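DUF3863 domain-containing protein (Parabacteroides distasonis, PDB 3LM3) is of unknown function but, as a putative glycoside hydrolase or deacetylase, probably acts on carbohydrate substrates. Local coordinates at residues 221-224 with 225-228; 259-262 with 263-267; 304-307 with 308-312; 312-315 with 316-319. All coordinates share one frame; numbering follows the deposited sequence.

Contact 1: residues 221-224 with 225-228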
ATOM      1  N   ASP A 221       9.540  -0.779  -5.268  1.00  7.00           N
ATOM      2  CA  ASP A 221      10.765  -0.261  -5.874  1.00  6.15           C
ATOM      3  C   ASP A 221      10.274   0.590  -7.035  1.00  6.90           C
ATOM      4  O   ASP A 221       9.698   0.081  -7.991  1.00  7.34           O
ATOM      5  CB  ASP A 221      11.628  -1.422  -6.331  1.00  5.63           C
ATOM      6  CG  ASP A 221      12.955  -0.959  -6.949  1.00  6.57           C
ATOM      7  OD1 ASP A 221      12.950   0.106  -7.611  1.00  7.33           O
ATOM      8  OD2 ASP A 221      14.007  -1.647  -6.752  1.00  7.39           O
ATOM      9  N   PHE A 222      10.507   1.900  -6.946  1.00  6.29           N
ATOM     10  CA  PHE A 222       9.953   2.822  -7.936  1.00  5.92           C
ATOM     11  C   PHE A 222      10.403   2.511  -9.360  1.00  7.56           C
ATOM     12  O   PHE A 222       9.647   2.699 -10.319  1.00  8.52           O
ATOM     13  CB  PHE A 222      10.324   4.272  -7.609  1.00  6.40           C
ATOM     14  CG  PHE A 222       9.632   4.843  -6.402  1.00  5.95           C
ATOM     15  CD1 PHE A 222       8.256   4.929  -6.357  1.00  6.64           C
ATOM     16  CD2 PHE A 222      10.357   5.454  -5.390  1.00  7.62           C
ATOM     17  CE1 PHE A 222       7.622   5.516  -5.289  1.00  6.80           C
ATOM     18  CE2 PHE A 222       9.716   6.051  -4.309  1.00  7.11           C
ATOM     19  CZ  PHE A 222       8.356   6.113  -4.284  1.00  8.13           C
ATOM     20  N   ILE A 223      11.626   2.028  -9.526  1.00  6.08           N
ATOM     21  CA  ILE A 223      12.107   1.676 -10.867  1.00  7.07           C
ATOM     22  C   ILE A 223      11.309   0.496 -11.431  1.00  8.32           C
ATOM     23  O   ILE A 223      10.885   0.518 -12.595  1.00  9.06           O
ATOM     24  CB  ILE A 223      13.626   1.419 -10.850  1.00  7.51           C
ATOM     25  CG1 ILE A 223      14.338   2.784 -10.635  1.00 11.60           C
ATOM     26  CG2 ILE A 223      14.087   0.784 -12.157  1.00  7.59           C
ATOM     27  CD1 ILE A 223      15.802   2.695 -10.299  1.00 13.26           C
ATOM     28  N   CYS A 224      11.059  -0.527 -10.625  1.00  6.85           N
ATOM     29  CA  CYS A 224      10.284  -1.669 -11.080  1.00  6.44           C
ATOM     30  C   CYS A 224       8.843  -1.285 -11.404  1.00  6.80           C
ATOM     31  O   CYS A 224       8.239  -1.797 -12.355  1.00  7.61           O
ATOM     32  CB  CYS A 224      10.275  -2.766 -10.029  1.00  6.91           C
ATOM     33  SG  CYS A 224      11.926  -3.325  -9.493  1.00  8.29           S
ATOM     34  N   ALA A 225       8.291  -0.381 -10.596  1.00  7.38           N
ATOM     35  CA  ALA A 225       6.865  -0.048 -10.646  1.00  7.49           C
ATOM     36  C   ALA A 225       6.482   0.834 -11.804  1.00  8.76           C
ATOM     37  O   ALA A 225       5.296   1.072 -12.012  1.00  9.60           O
ATOM     38  CB  ALA A 225       6.446   0.589  -9.305  1.00  8.79           C
ATOM     39  N   ARG A 226       7.439   1.341 -12.587  1.00  8.17           N
ATOM     40  CA  ARG A 226       7.132   2.096 -13.797  1.00  8.76           C
ATOM     41  C   ARG A 226       6.346   1.265 -14.790  1.00 11.59           C
ATOM     42  O   ARG A 226       5.538   1.804 -15.534  1.00 12.52           O
ATOM     43  CB  ARG A 226       8.412   2.545 -14.530  1.00 11.06           C
ATOM     44  CG  ARG A 226       9.296   3.486 -13.779  1.00 13.67           C
ATOM     45  CD  ARG A 226      10.622   3.650 -14.535  1.00 10.70           C
ATOM     46  NE  ARG A 226      11.293   2.361 -14.688  1.00 11.61           N
ATOM     47  CZ  ARG A 226      11.917   1.902 -15.769  1.00 13.25           C
ATOM     48  NH1 ARG A 226      12.055   2.650 -16.869  1.00 16.54           N
ATOM     49  NH2 ARG A 226      12.446   0.698 -15.757  1.00 14.67           N
ATOM     50  N   ARG A 227       6.605  -0.031 -14.842  1.00 11.05           N
ATOM     51  CA  ARG A 227       5.983  -0.941 -15.825  0.60 11.62           C
ATOM     52  C   ARG A 227       4.556  -1.308 -15.480  1.00 10.25           C
ATOM     53  O   ARG A 227       4.186  -1.287 -14.352  1.00 10.50           O
ATOM     54  CB  ARG A 227       6.751  -2.256 -15.903  0.60 13.28           C
ATOM     55  CG  ARG A 227       7.899  -2.276 -16.861  0.60 13.29           C
ATOM     56  CD  ARG A 227       9.028  -1.332 -16.452  0.60 10.30           C
ATOM     57  NE  ARG A 227      10.057  -1.278 -17.491  0.60 12.27           N
ATOM     58  CZ  ARG A 227      10.955  -2.243 -17.762  0.60 18.58           C
ATOM     59  NH1 ARG A 227      10.979  -3.384 -17.100  0.60 13.43           N
ATOM     60  NH2 ARG A 227      11.818  -2.057 -18.752  0.60 18.99           N
ATOM     61  N   SER A 228       3.787  -1.658 -16.523  0.50 12.69           N
ATOM     62  CA  SER A 228       2.528  -2.387 -16.397  0.50 11.71           C
ATOM     63  C   SER A 228       2.835  -3.862 -16.503  0.50 12.17           C
ATOM     64  O   SER A 228       3.623  -4.246 -17.354  0.50 12.89           O
ATOM     65  CB  SER A 228       1.555  -1.986 -17.532  0.50 11.74           C
ATOM     66  OG  SER A 228       0.267  -2.582 -17.384  0.50  9.55           O
TER
HETATM   67  O   HOH W   1      12.304  -1.938 -14.547  1.00 10.69           O
HETATM   68  O   HOH W   2       9.848  -3.454 -13.993  1.00  9.92           O

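Contact 2: residues 259-262 with 263-267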
ATOM      1  N   HIS A 259      16.106 -10.841  -0.265  1.00  6.53           N
ATOM      2  CA  HIS A 259      16.350  -9.987   0.876  1.00  6.19           C
ATOM      3  C   HIS A 259      17.038  -8.676   0.482  1.00  6.88           C
ATOM      4  O   HIS A 259      16.681  -7.615   0.966  1.00  7.48           O
ATOM      5  CB  HIS A 259      17.197 -10.725   1.894  1.00  6.81           C
ATOM      6  CG  HIS A 259      17.428  -9.962   3.143  1.00  7.17           C
ATOM      7  ND1 HIS A 259      16.401  -9.616   3.997  1.00  7.43           N
ATOM      8  CD2 HIS A 259      18.561  -9.432   3.655  1.00  9.72           C
ATOM      9  CE1 HIS A 259      16.914  -8.921   5.007  1.00  8.01           C
ATOM     10  NE2 HIS A 259      18.220  -8.804   4.830  1.00  8.83           N
ATOM     11  N   ARG A 260      18.017  -8.776  -0.417  1.00  6.49           N
ATOM     12  CA  ARG A 260      18.757  -7.606  -0.836  0.50  6.23           C
ATOM     13  C   ARG A 260      17.829  -6.588  -1.516  1.00  6.74           C
ATOM     14  O   ARG A 260      17.967  -5.376  -1.311  1.00  7.44           O
ATOM     15  CB  ARG A 260      19.894  -7.986  -1.784  0.50  7.72           C
ATOM     16  CG  ARG A 260      21.075  -8.628  -1.089  0.50  7.41           C
ATOM     17  CD  ARG A 260      22.130  -8.996  -2.112  0.50  7.31           C
ATOM     18  NE  ARG A 260      23.401  -9.431  -1.523  0.50  6.92           N
ATOM     19  CZ  ARG A 260      23.684 -10.660  -1.123  0.50 13.83           C
ATOM     20  NH1 ARG A 260      22.800 -11.657  -1.243  0.50 12.64           N
ATOM     21  NH2 ARG A 260      24.894 -10.888  -0.612  0.50 15.61           N
ATOM     22  N   GLU A 261      16.880  -7.059  -2.326  1.00  6.51           N
ATOM     23  CA  GLU A 261      15.946  -6.142  -2.990  1.00  6.50           C
ATOM     24  C   GLU A 261      14.989  -5.494  -1.978  1.00  5.48           C
ATOM     25  O   GLU A 261      14.672  -4.316  -2.082  1.00  7.08           O
ATOM     26  CB  GLU A 261      15.200  -6.869  -4.090  1.00  7.70           C
ATOM     27  CG  GLU A 261      14.110  -6.062  -4.766  1.00  5.81           C
ATOM     28  CD  GLU A 261      14.536  -4.776  -5.424  1.00  8.23           C
ATOM     29  OE1 GLU A 261      15.733  -4.583  -5.731  1.00  7.98           O
ATOM     30  OE2 GLU A 261      13.602  -3.958  -5.665  1.00  8.68           O
ATOM     31  N   VAL A 262      14.547  -6.268  -0.983  1.00  6.27           N
ATOM     32  CA  VAL A 262      13.684  -5.720   0.082  1.00  6.21           C
ATOM     33  C   VAL A 262      14.427  -4.647   0.881  1.00  5.53           C
ATOM     34  O   VAL A 262      13.874  -3.568   1.114  1.00  6.93           O
ATOM     35  CB  VAL A 262      13.158  -6.838   0.990  1.00  6.03           C
ATOM     36  CG1 VAL A 262      12.341  -6.267   2.129  1.00  7.42           C
ATOM     37  CG2 VAL A 262      12.279  -7.792   0.163  1.00  8.21           C
HETATM   38  N   MSE A 263      15.684  -4.909   1.238  1.00  5.97           N
HETATM   39  CA  MSE A 263      16.477  -3.892   1.953  1.00  5.50           C
HETATM   40  C   MSE A 263      16.674  -2.651   1.110  1.00  6.56           C
HETATM   41  O   MSE A 263      16.561  -1.525   1.618  1.00  7.27           O
HETATM   42  CB  MSE A 263      17.828  -4.451   2.392  1.00  8.18           C
HETATM   43  CG  MSE A 263      17.724  -5.606   3.411  1.00  7.88           C
HETATM   44 SE   MSE A 263      16.957  -5.160   5.142  0.75  8.38          SE
HETATM   45  CE  MSE A 263      15.139  -5.761   4.786  1.00 12.30           C
ATOM     46  N   HIS A 264      16.980  -2.830  -0.178  1.00  6.84           N
ATOM     47  CA  HIS A 264      17.163  -1.708  -1.087  1.00  6.20           C
ATOM     48  C   HIS A 264      15.906  -0.836  -1.141  1.00  5.96           C
ATOM     49  O   HIS A 264      15.964   0.397  -1.093  1.00  6.60           O
ATOM     50  CB  HIS A 264      17.482  -2.221  -2.494  1.00  5.79           C
ATOM     51  CG  HIS A 264      17.460  -1.154  -3.540  1.00  6.90           C
ATOM     52  ND1 HIS A 264      18.547  -0.347  -3.778  1.00  9.23           N
ATOM     53  CD2 HIS A 264      16.475  -0.735  -4.376  1.00  8.74           C
ATOM     54  CE1 HIS A 264      18.242   0.509  -4.738  1.00  8.99           C
ATOM     55  NE2 HIS A 264      16.983   0.314  -5.098  1.00  8.88           N
ATOM     56  N   THR A 265      14.754  -1.497  -1.270  1.00  6.34           N
ATOM     57  CA  THR A 265      13.496  -0.776  -1.357  1.00  6.22           C
ATOM     58  C   THR A 265      13.215  -0.040  -0.065  1.00  6.90           C
ATOM     59  O   THR A 265      12.800   1.142  -0.094  1.00  6.95           O
ATOM     60  CB  THR A 265      12.359  -1.707  -1.748  1.00  6.61           C
ATOM     61  OG1 THR A 265      12.655  -2.330  -3.020  1.00  7.79           O
ATOM     62  CG2 THR A 265      11.048  -0.959  -1.854  1.00  6.76           C
ATOM     63  N   GLU A 266      13.475  -0.684   1.071  1.00  6.23           N
ATOM     64  CA  GLU A 266      13.314   0.035   2.340  1.00  6.14           C
ATOM     65  C   GLU A 266      14.232   1.228   2.454  1.00  6.77           C
ATOM     66  O   GLU A 266      13.858   2.260   3.015  1.00  7.43           O
ATOM     67  CB  GLU A 266      13.484  -0.878   3.545  1.00  6.08           C
ATOM     68  CG  GLU A 266      12.427  -1.922   3.621  1.00  7.42           C
ATOM     69  CD  GLU A 266      12.434  -2.651   4.929  1.00  8.63           C
ATOM     70  OE1 GLU A 266      13.546  -2.965   5.462  1.00  8.32           O
ATOM     71  OE2 GLU A 266      11.348  -2.935   5.453  1.00  8.70           O
ATOM     72  N   ALA A 267      15.453   1.114   1.913  1.00  6.83           N
ATOM     73  CA  ALA A 267      16.426   2.201   2.018  1.00  7.03           C
ATOM     74  C   ALA A 267      15.988   3.469   1.261  1.00  7.63           C
ATOM     75  O   ALA A 267      16.390   4.567   1.628  1.00  8.02           O
ATOM     76  CB  ALA A 267      17.804   1.746   1.550  1.00  7.84           C
TER

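Contact 3: residues 304-307 with 308-312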
ATOM      1  N   LYS A 304      11.475 -13.608   9.332  1.00  7.46           N
ATOM      2  CA  LYS A 304      12.543 -13.355  10.293  0.50  8.96           C
ATOM      3  C   LYS A 304      13.657 -12.513   9.660  1.00  8.54           C
ATOM      4  O   LYS A 304      14.188 -11.583  10.283  1.00  9.37           O
ATOM      5  CB  LYS A 304      13.130 -14.681  10.823  0.50 10.30           C
ATOM      6  CG  LYS A 304      12.186 -15.517  11.669  0.50 14.26           C
ATOM      7  CD  LYS A 304      12.827 -16.868  12.062  0.50 13.95           C
ATOM      8  CE  LYS A 304      11.847 -17.765  12.838  0.50 16.67           C
ATOM      9  NZ  LYS A 304      12.424 -19.118  13.116  0.50 20.08           N
HETATM   10  N   MSE A 305      14.026 -12.843   8.426  1.00  7.33           N
HETATM   11  CA  MSE A 305      15.100 -12.160   7.749  0.50  7.99           C
HETATM   12  C   MSE A 305      14.745 -10.675   7.522  1.00  7.83           C
HETATM   13  O   MSE A 305      15.545  -9.759   7.774  1.00  7.51           O
HETATM   14  CB  MSE A 305      15.353 -12.860   6.418  0.50 11.22           C
HETATM   15  CG  MSE A 305      16.688 -12.620   5.873  0.50  7.84           C
HETATM   16 SE   MSE A 305      16.990 -13.658   4.284  0.38 12.12          SE
HETATM   17  CE  MSE A 305      17.679 -15.271   5.141  0.50 17.37           C
ATOM     18  N   TRP A 306      13.520 -10.460   7.039  1.00  7.00           N
ATOM     19  CA  TRP A 306      13.029  -9.141   6.770  1.00  6.76           C
ATOM     20  C   TRP A 306      13.064  -8.275   8.029  1.00  6.93           C
ATOM     21  O   TRP A 306      13.630  -7.165   8.037  1.00  7.94           O
ATOM     22  CB  TRP A 306      11.601  -9.224   6.205  1.00  6.75           C
ATOM     23  CG  TRP A 306      10.954  -7.853   6.034  1.00  7.40           C
ATOM     24  CD1 TRP A 306      11.531  -6.688   5.552  1.00  7.46           C
ATOM     25  CD2 TRP A 306       9.600  -7.530   6.336  1.00  6.48           C
ATOM     26  NE1 TRP A 306      10.614  -5.683   5.551  1.00  8.37           N
ATOM     27  CE2 TRP A 306       9.417  -6.156   6.047  1.00  7.65           C
ATOM     28  CE3 TRP A 306       8.530  -8.265   6.864  1.00  7.26           C
ATOM     29  CZ2 TRP A 306       8.196  -5.513   6.230  1.00  8.12           C
ATOM     30  CZ3 TRP A 306       7.323  -7.614   7.051  1.00  9.70           C
ATOM     31  CH2 TRP A 306       7.174  -6.251   6.764  1.00  9.44           C
ATOM     32  N   VAL A 307      12.456  -8.758   9.106  1.00  7.06           N
ATOM     33  CA  VAL A 307      12.385  -7.968  10.343  1.00  6.70           C
ATOM     34  C   VAL A 307      13.765  -7.779  10.938  1.00  7.54           C
ATOM     35  O   VAL A 307      14.148  -6.658  11.275  1.00  7.82           O
ATOM     36  CB  VAL A 307      11.427  -8.647  11.328  1.00  7.82           C
ATOM     37  CG1 VAL A 307      11.488  -7.984  12.736  1.00  8.72           C
ATOM     38  CG2 VAL A 307       9.986  -8.635  10.766  1.00  8.70           C
ATOM     39  N   THR A 308      14.529  -8.855  11.058  1.00  7.98           N
ATOM     40  CA  THR A 308      15.856  -8.775  11.647  0.50  7.86           C
ATOM     41  C   THR A 308      16.779  -7.865  10.847  1.00  8.45           C
ATOM     42  O   THR A 308      17.529  -7.079  11.413  1.00  8.52           O
ATOM     43  CB  THR A 308      16.505 -10.159  11.735  0.50  8.06           C
ATOM     44  OG1 THR A 308      15.760 -10.974  12.657  0.50  9.01           O
ATOM     45  CG2 THR A 308      17.952 -10.039  12.207  0.50  6.45           C
ATOM     46  N   GLY A 309      16.711  -7.953   9.523  1.00  7.43           N
ATOM     47  CA  GLY A 309      17.564  -7.146   8.681  1.00  7.55           C
ATOM     48  C   GLY A 309      17.230  -5.656   8.755  1.00  7.36           C
ATOM     49  O   GLY A 309      18.093  -4.786   8.749  1.00  8.58           O
ATOM     50  N   THR A 310      15.928  -5.371   8.842  1.00  6.84           N
ATOM     51  CA  THR A 310      15.460  -4.006   9.028  1.00  7.34           C
ATOM     52  C   THR A 310      15.956  -3.446  10.355  1.00  7.48           C
ATOM     53  O   THR A 310      16.468  -2.340  10.401  1.00  8.96           O
ATOM     54  CB  THR A 310      13.925  -3.960   8.939  1.00  7.22           C
ATOM     55  OG1 THR A 310      13.488  -4.488   7.676  1.00  8.51           O
ATOM     56  CG2 THR A 310      13.407  -2.534   9.068  1.00  8.61           C
ATOM     57  N   LYS A 311      15.785  -4.198  11.436  1.00  8.11           N
ATOM     58  CA  LYS A 311      16.211  -3.730  12.766  1.00  9.42           C
ATOM     59  C   LYS A 311      17.732  -3.613  12.877  1.00 10.85           C
ATOM     60  O   LYS A 311      18.247  -2.764  13.607  1.00 12.44           O
ATOM     61  CB  LYS A 311      15.652  -4.633  13.867  1.00 10.05           C
ATOM     62  CG  LYS A 311      14.151  -4.619  14.029  1.00 11.92           C
ATOM     63  CD  LYS A 311      13.549  -3.306  14.506  1.00 18.89           C
ATOM     64  CE  LYS A 311      13.763  -3.041  15.953  1.00 21.68           C
ATOM     65  NZ  LYS A 311      12.912  -1.876  16.367  1.00 16.47           N
ATOM     66  N   GLU A 312      18.466  -4.463  12.183  1.00  8.80           N
ATOM     67  CA  GLU A 312      19.917  -4.387  12.234  1.00 10.85           C
ATOM     68  C   GLU A 312      20.416  -3.081  11.625  1.00 10.44           C
ATOM     69  O   GLU A 312      21.275  -2.396  12.205  1.00 11.32           O
ATOM     70  CB  GLU A 312      20.539  -5.567  11.509  1.00 12.31           C
ATOM     71  CG  GLU A 312      22.052  -5.570  11.464  1.00 18.70           C
ATOM     72  CD  GLU A 312      22.572  -6.836  10.817  1.00 31.97           C
ATOM     73  OE1 GLU A 312      22.482  -7.904  11.464  1.00 42.82           O
ATOM     74  OE2 GLU A 312      23.036  -6.765   9.659  1.00 33.01           O
TER

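Contact 4: residues 312-315 with 316-319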
ATOM      1  N   GLU A 312      18.466  -4.463  12.183  1.00  8.80           N
ATOM      2  CA  GLU A 312      19.917  -4.387  12.234  1.00 10.85           C
ATOM      3  C   GLU A 312      20.416  -3.081  11.625  1.00 10.44           C
ATOM      4  O   GLU A 312      21.275  -2.396  12.205  1.00 11.32           O
ATOM      5  CB  GLU A 312      20.539  -5.567  11.509  1.00 12.31           C
ATOM      6  CG  GLU A 312      22.052  -5.570  11.464  1.00 18.70           C
ATOM      7  CD  GLU A 312      22.572  -6.836  10.817  1.00 31.97           C
ATOM      8  OE1 GLU A 312      22.482  -7.904  11.464  1.00 42.82           O
ATOM      9  OE2 GLU A 312      23.036  -6.765   9.659  1.00 33.01           O
ATOM     10  N   ARG A 313      19.852  -2.705  10.481  1.00  8.33           N
ATOM     11  CA  ARG A 313      20.322  -1.537   9.752  1.00  8.74           C
ATOM     12  C   ARG A 313      19.736  -0.232  10.278  1.00  8.83           C
ATOM     13  O   ARG A 313      20.409   0.796  10.265  1.00 10.05           O
ATOM     14  CB  ARG A 313      20.027  -1.738   8.276  1.00  9.16           C
ATOM     15  CG  ARG A 313      20.525  -0.645   7.389  1.00  9.97           C
ATOM     16  CD  ARG A 313      20.546  -1.106   5.960  1.00  9.39           C
ATOM     17  NE  ARG A 313      20.807  -0.022   5.033  1.00  9.33           N
ATOM     18  CZ  ARG A 313      20.769  -0.138   3.702  1.00  8.71           C
ATOM     19  NH1 ARG A 313      20.558  -1.327   3.134  1.00 11.31           N
ATOM     20  NH2 ARG A 313      20.932   0.937   2.932  1.00  8.90           N
ATOM     21  N   TRP A 314      18.483  -0.288  10.728  1.00  8.65           N
ATOM     22  CA  TRP A 314      17.735   0.866  11.212  1.00  8.13           C
ATOM     23  C   TRP A 314      17.125   0.505  12.570  1.00  7.92           C
ATOM     24  O   TRP A 314      15.955   0.155  12.677  1.00  8.33           O
ATOM     25  CB  TRP A 314      16.649   1.270  10.198  1.00  7.93           C
ATOM     26  CG  TRP A 314      17.180   1.654   8.831  1.00  6.39           C
ATOM     27  CD1 TRP A 314      17.832   2.812   8.472  1.00  7.18           C
ATOM     28  CD2 TRP A 314      17.092   0.862   7.639  1.00  6.82           C
ATOM     29  NE1 TRP A 314      18.153   2.779   7.134  1.00  7.50           N
ATOM     30  CE2 TRP A 314      17.700   1.600   6.600  1.00  7.24           C
ATOM     31  CE3 TRP A 314      16.538  -0.397   7.336  1.00  7.35           C
ATOM     32  CZ2 TRP A 314      17.761   1.116   5.280  1.00  7.86           C
ATOM     33  CZ3 TRP A 314      16.611  -0.872   6.035  1.00  9.23           C
ATOM     34  CH2 TRP A 314      17.206  -0.105   5.019  1.00  9.01           C
ATOM     35  N   PRO A 315      17.951   0.523  13.626  1.00  9.02           N
ATOM     36  CA  PRO A 315      17.538  -0.069  14.902  1.00  9.06           C
ATOM     37  C   PRO A 315      16.386   0.586  15.613  1.00  9.76           C
ATOM     38  O   PRO A 315      15.727  -0.085  16.418  1.00 11.70           O
ATOM     39  CB  PRO A 315      18.811  -0.022  15.761  1.00 10.26           C
ATOM     40  CG  PRO A 315      19.811   0.662  14.991  1.00 13.63           C
ATOM     41  CD  PRO A 315      19.388   0.829  13.588  1.00 11.44           C
ATOM     42  N   ASP A 316      16.093   1.847  15.290  1.00  9.42           N
ATOM     43  CA  ASP A 316      14.978   2.510  15.962  1.00 11.70           C
ATOM     44  C   ASP A 316      13.669   2.435  15.163  1.00  9.67           C
ATOM     45  O   ASP A 316      12.693   3.086  15.533  1.00 10.93           O
ATOM     46  CB  ASP A 316      15.337   3.955  16.330  1.00 14.80           C
ATOM     47  CG  ASP A 316      16.459   4.045  17.391  1.00 23.40           C
ATOM     48  OD1 ASP A 316      16.577   3.138  18.259  1.00 23.66           O
ATOM     49  OD2 ASP A 316      17.218   5.046  17.369  1.00 30.13           O
ATOM     50  N   THR A 317      13.649   1.654  14.086  1.00  8.60           N
ATOM     51  CA  THR A 317      12.415   1.471  13.320  1.00  8.58           C
ATOM     52  C   THR A 317      11.304   0.940  14.199  1.00  9.34           C
ATOM     53  O   THR A 317      11.501   0.000  14.968  1.00  9.31           O
ATOM     54  CB  THR A 317      12.614   0.484  12.161  1.00  7.56           C
ATOM     55  OG1 THR A 317      13.685   0.949  11.323  1.00  9.97           O
ATOM     56  CG2 THR A 317      11.353   0.295  11.307  1.00  8.93           C
ATOM     57  N   HIS A 318      10.116   1.536  14.085  1.00  7.23           N
ATOM     58  CA  HIS A 318       8.936   1.114  14.821  1.00  7.95           C
ATOM     59  C   HIS A 318       8.054   0.268  13.922  1.00  7.48           C
ATOM     60  O   HIS A 318       7.627   0.742  12.851  1.00  8.27           O
ATOM     61  CB  HIS A 318       8.145   2.332  15.285  1.00  9.16           C
ATOM     62  CG  HIS A 318       8.922   3.227  16.184  1.00  8.62           C
ATOM     63  ND1 HIS A 318       9.133   2.926  17.509  1.00 13.02           N
ATOM     64  CD2 HIS A 318       9.544   4.410  15.955  1.00 11.81           C
ATOM     65  CE1 HIS A 318       9.848   3.897  18.061  1.00 14.95           C
ATOM     66  NE2 HIS A 318      10.120   4.806  17.145  1.00 13.50           N
ATOM     67  N   PHE A 319       7.776  -0.962  14.342  1.00  7.19           N
ATOM     68  CA  PHE A 319       6.844  -1.846  13.681  1.00  7.64           C
ATOM     69  C   PHE A 319       5.497  -1.651  14.378  1.00  8.19           C
ATOM     70  O   PHE A 319       5.307  -2.079  15.513  1.00  7.80           O
ATOM     71  CB  PHE A 319       7.290  -3.312  13.753  1.00  7.46           C
ATOM     72  CG  PHE A 319       8.433  -3.647  12.796  1.00  8.30           C
ATOM     73  CD1 PHE A 319       9.738  -3.218  13.017  1.00  9.44           C
ATOM     74  CD2 PHE A 319       8.171  -4.349  11.641  1.00  8.70           C
ATOM     75  CE1 PHE A 319      10.758  -3.555  12.091  1.00  9.31           C
ATOM     76  CE2 PHE A 319       9.179  -4.678  10.743  1.00 10.11           C
ATOM     77  CZ  PHE A 319      10.463  -4.257  10.972  1.00  8.32           C
TER

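Contact 1: residues 221-224 with 225-228
Asp221 and Ala225 close the first backbone bond of this short turn, Ala225 N donating to Asp221 O at 3.0 Å. The side chain of Asp221 is also the N-cap: OD1 takes a weak capping bond from Ile223 N, an N-H that also makes a weak bond to Glu345, while OD2 is held from outside by the hydroxyl of Ser353. Phe222 contributes its carbonyl, which receives a weak bond from Arg226 N at 3.4 Å; its ring turns away into a cluster with Trp174, Phe343 and Trp361. At Ile223 the carbonyl meets a side chain: Arg226 NE donates to Ile223 O at 2.8 Å and 166°, arriving on a lone pair in the carbonyl plane, with the oxygen only 6° out of the guanidinium plane. A bend at chi3 (-59°) folds the arginine back alongside Ile223, leaving NH2 4.0 Å from Ile223 CG2, and water 1 accepts from the same NH2 at 2.9 Å. Without the guanidinium, as with an alanine here, Ile223 O would probably lose its side-chain donor and its link to water 1 through NH2. Cys224 O receives a weak bond from Arg227 N, 3.5 Å away, and water 2 may donate to it. A capping aspartate, one good i to i+4 bond and weak ones after it describe a single N-capped helical turn, residues 222-225, unravelling into loop.

Contact 2: residues 259-262 with 263-267
Met263, a selenomethionine in this crystal, lays its CG over one face of the His259 imidazole, 3.8 Å from the ring centroid and 23° off the ring normal, a CH-pi contact. The selenium follows obliquely, at 4.3 Å from the same centroid. Bends at chi2 and chi3 then bring the terminal CE back to Val262 CG1 at 3.9 Å, so the chain curls across the helix between the imidazole and the valine. The ring is fixed from outside, His259 ND1 being hydrogen-bonded to Tyr250 OH.

The tighter, buried part lies where Glu261 meets Thr265. Glu261 O takes two protons from one residue, from Thr265 N at 2.9 Å and from Thr265 OG1 at 3.0 Å, the two donors reaching it from opposite faces of the carbonyl plane. With OG1 set beside its own backbone N (chi1 -59°), the hydroxyl can reach back one turn. Glu261 OE2 lies 3.2 Å from OG1 at an angle too poor for a bond, and close to the like-charged carboxylate of Asp221; OE1 is hydrogen-bonded to Ser348 OG.

By contrast, Arg260, exposed and modelled in two conformers, points away on the loose, solvent side, its NH1 making a weak bond to Asp256 O. Its carbonyl accepts from His264 N at 3.0 Å. The chemistry implies a helix that pays the polar cost of a buried threonine hydroxyl with its own backbone carbonyl.

Contact 3: residues 304-307 with 308-312
The Trp306 indole is the flat group of this contact, and Thr310 approaches it obliquely: OG1 is 3.6 Å from Trp306 CD1 and 3.8 Å from Trp306 NE1. Beyond the segment, the ring meets that of Trp286 with planes about 15° apart, and NE1 is hydrogen-bonded to Glu266 OE2. The motif is a pair of successive turns of the alpha-helix 296-313, bound by i to i+4 bonds. CG of Trp306 is anti to the backbone N (chi1 174°), which lays the indole alongside Thr310, the two side chains pointing the same way towards helix 255-277.

Two threonines turn their hydroxyls back onto carbonyls one turn earlier. Thr310 N donates to Trp306 O at 3.0 Å, and Thr310 OG1 stands 2.7 Å from that same oxygen. OG1 also meets Glu266 OE1, so its single proton has two acceptors in reach. At Thr308, N donates to Lys304 O at 2.9 Å, and OG1, in one of two modelled conformers, lies near both that oxygen and Asn66 OD1, an arrangement less certain than that of Thr310. The indole N-H is thus tied to the Glu266 carboxylate, and the buried Thr310 hydroxyl may give its proton either to that carboxylate or to Trp306 O.

On the flank facing Phe319, Val307 O takes a straight bond from Lys311 N, 3.0 Å long at 167°. Lys311 bends at chi2 and chi3, which turns its amine to Thr317 O, and its CG rests 3.4 Å from Val307 O.

Contact 4: residues 312-315 with 316-319
Pro315 and Asp316 form the exposed corner of the turn, and Thr317 closes it. The first two are direct neighbours and touch through the chain itself, so the evidence for the corner is its backbone geometry: they occupy the two central positions of a type I beta turn that runs from Trp314, the first residue to leave helical geometry, to Thr317.

Thr317 grips the turn by two donors. Its backbone N reaches Trp314 O at 3.1 Å with a nearly straight N-H (164°), but the donor stands above the carbonyl plane, 47° out of it. Thr317 OG1 donates to the same oxygen at 2.8 Å, less tilted, and both come from one face of that plane. The hydroxyl is placed for this because OG1 lies beside its own backbone N (chi1 -57°), so the two donors converge. The fit is close, with OG1 also 3.2 Å from Trp314 CB. Replacing Thr317 by a valine would remove the hydroxyl and is likely to leave Trp314 O held by the backbone amide alone, with the turn less firmly closed.

Trp314 is anchored on its own side. CG of Arg313 lies 3.6 Å above the plane of the Trp314 ring, over its centre; NE1 is bonded to Asp271 OD1, and the indole meets Phe270 edge-to-face. Strand 318-320 then pairs parallel with strand 21-29, so the arrangement is that of a tight beta turn connecting a helix to the next parallel strand of an alpha/beta fold.

How the contacts relate
The contacts follow one another along the chain within the DUF3863 range. Contact 1 is a short helical turn, contact 2 a part of helix 255-277, contact 3 a part of helix 296-313, and contact 4 the exit of that helix into strand 318-320. Centres of contacts 3 and 4 are about 8 Å apart, and they share Glu312; those of contacts 2 and 3 are about 11 Å apart where the two helices pack. Contact 1 touches contact 2 through Asp221, which packs on His264 and Thr265, but its centre is about 26 Å from that of contact 4. Helix 255-277 therefore sits between the turn at 222-225 and helix 296-313 with strand 318-320, part of the parallel sheet containing strand 21-29.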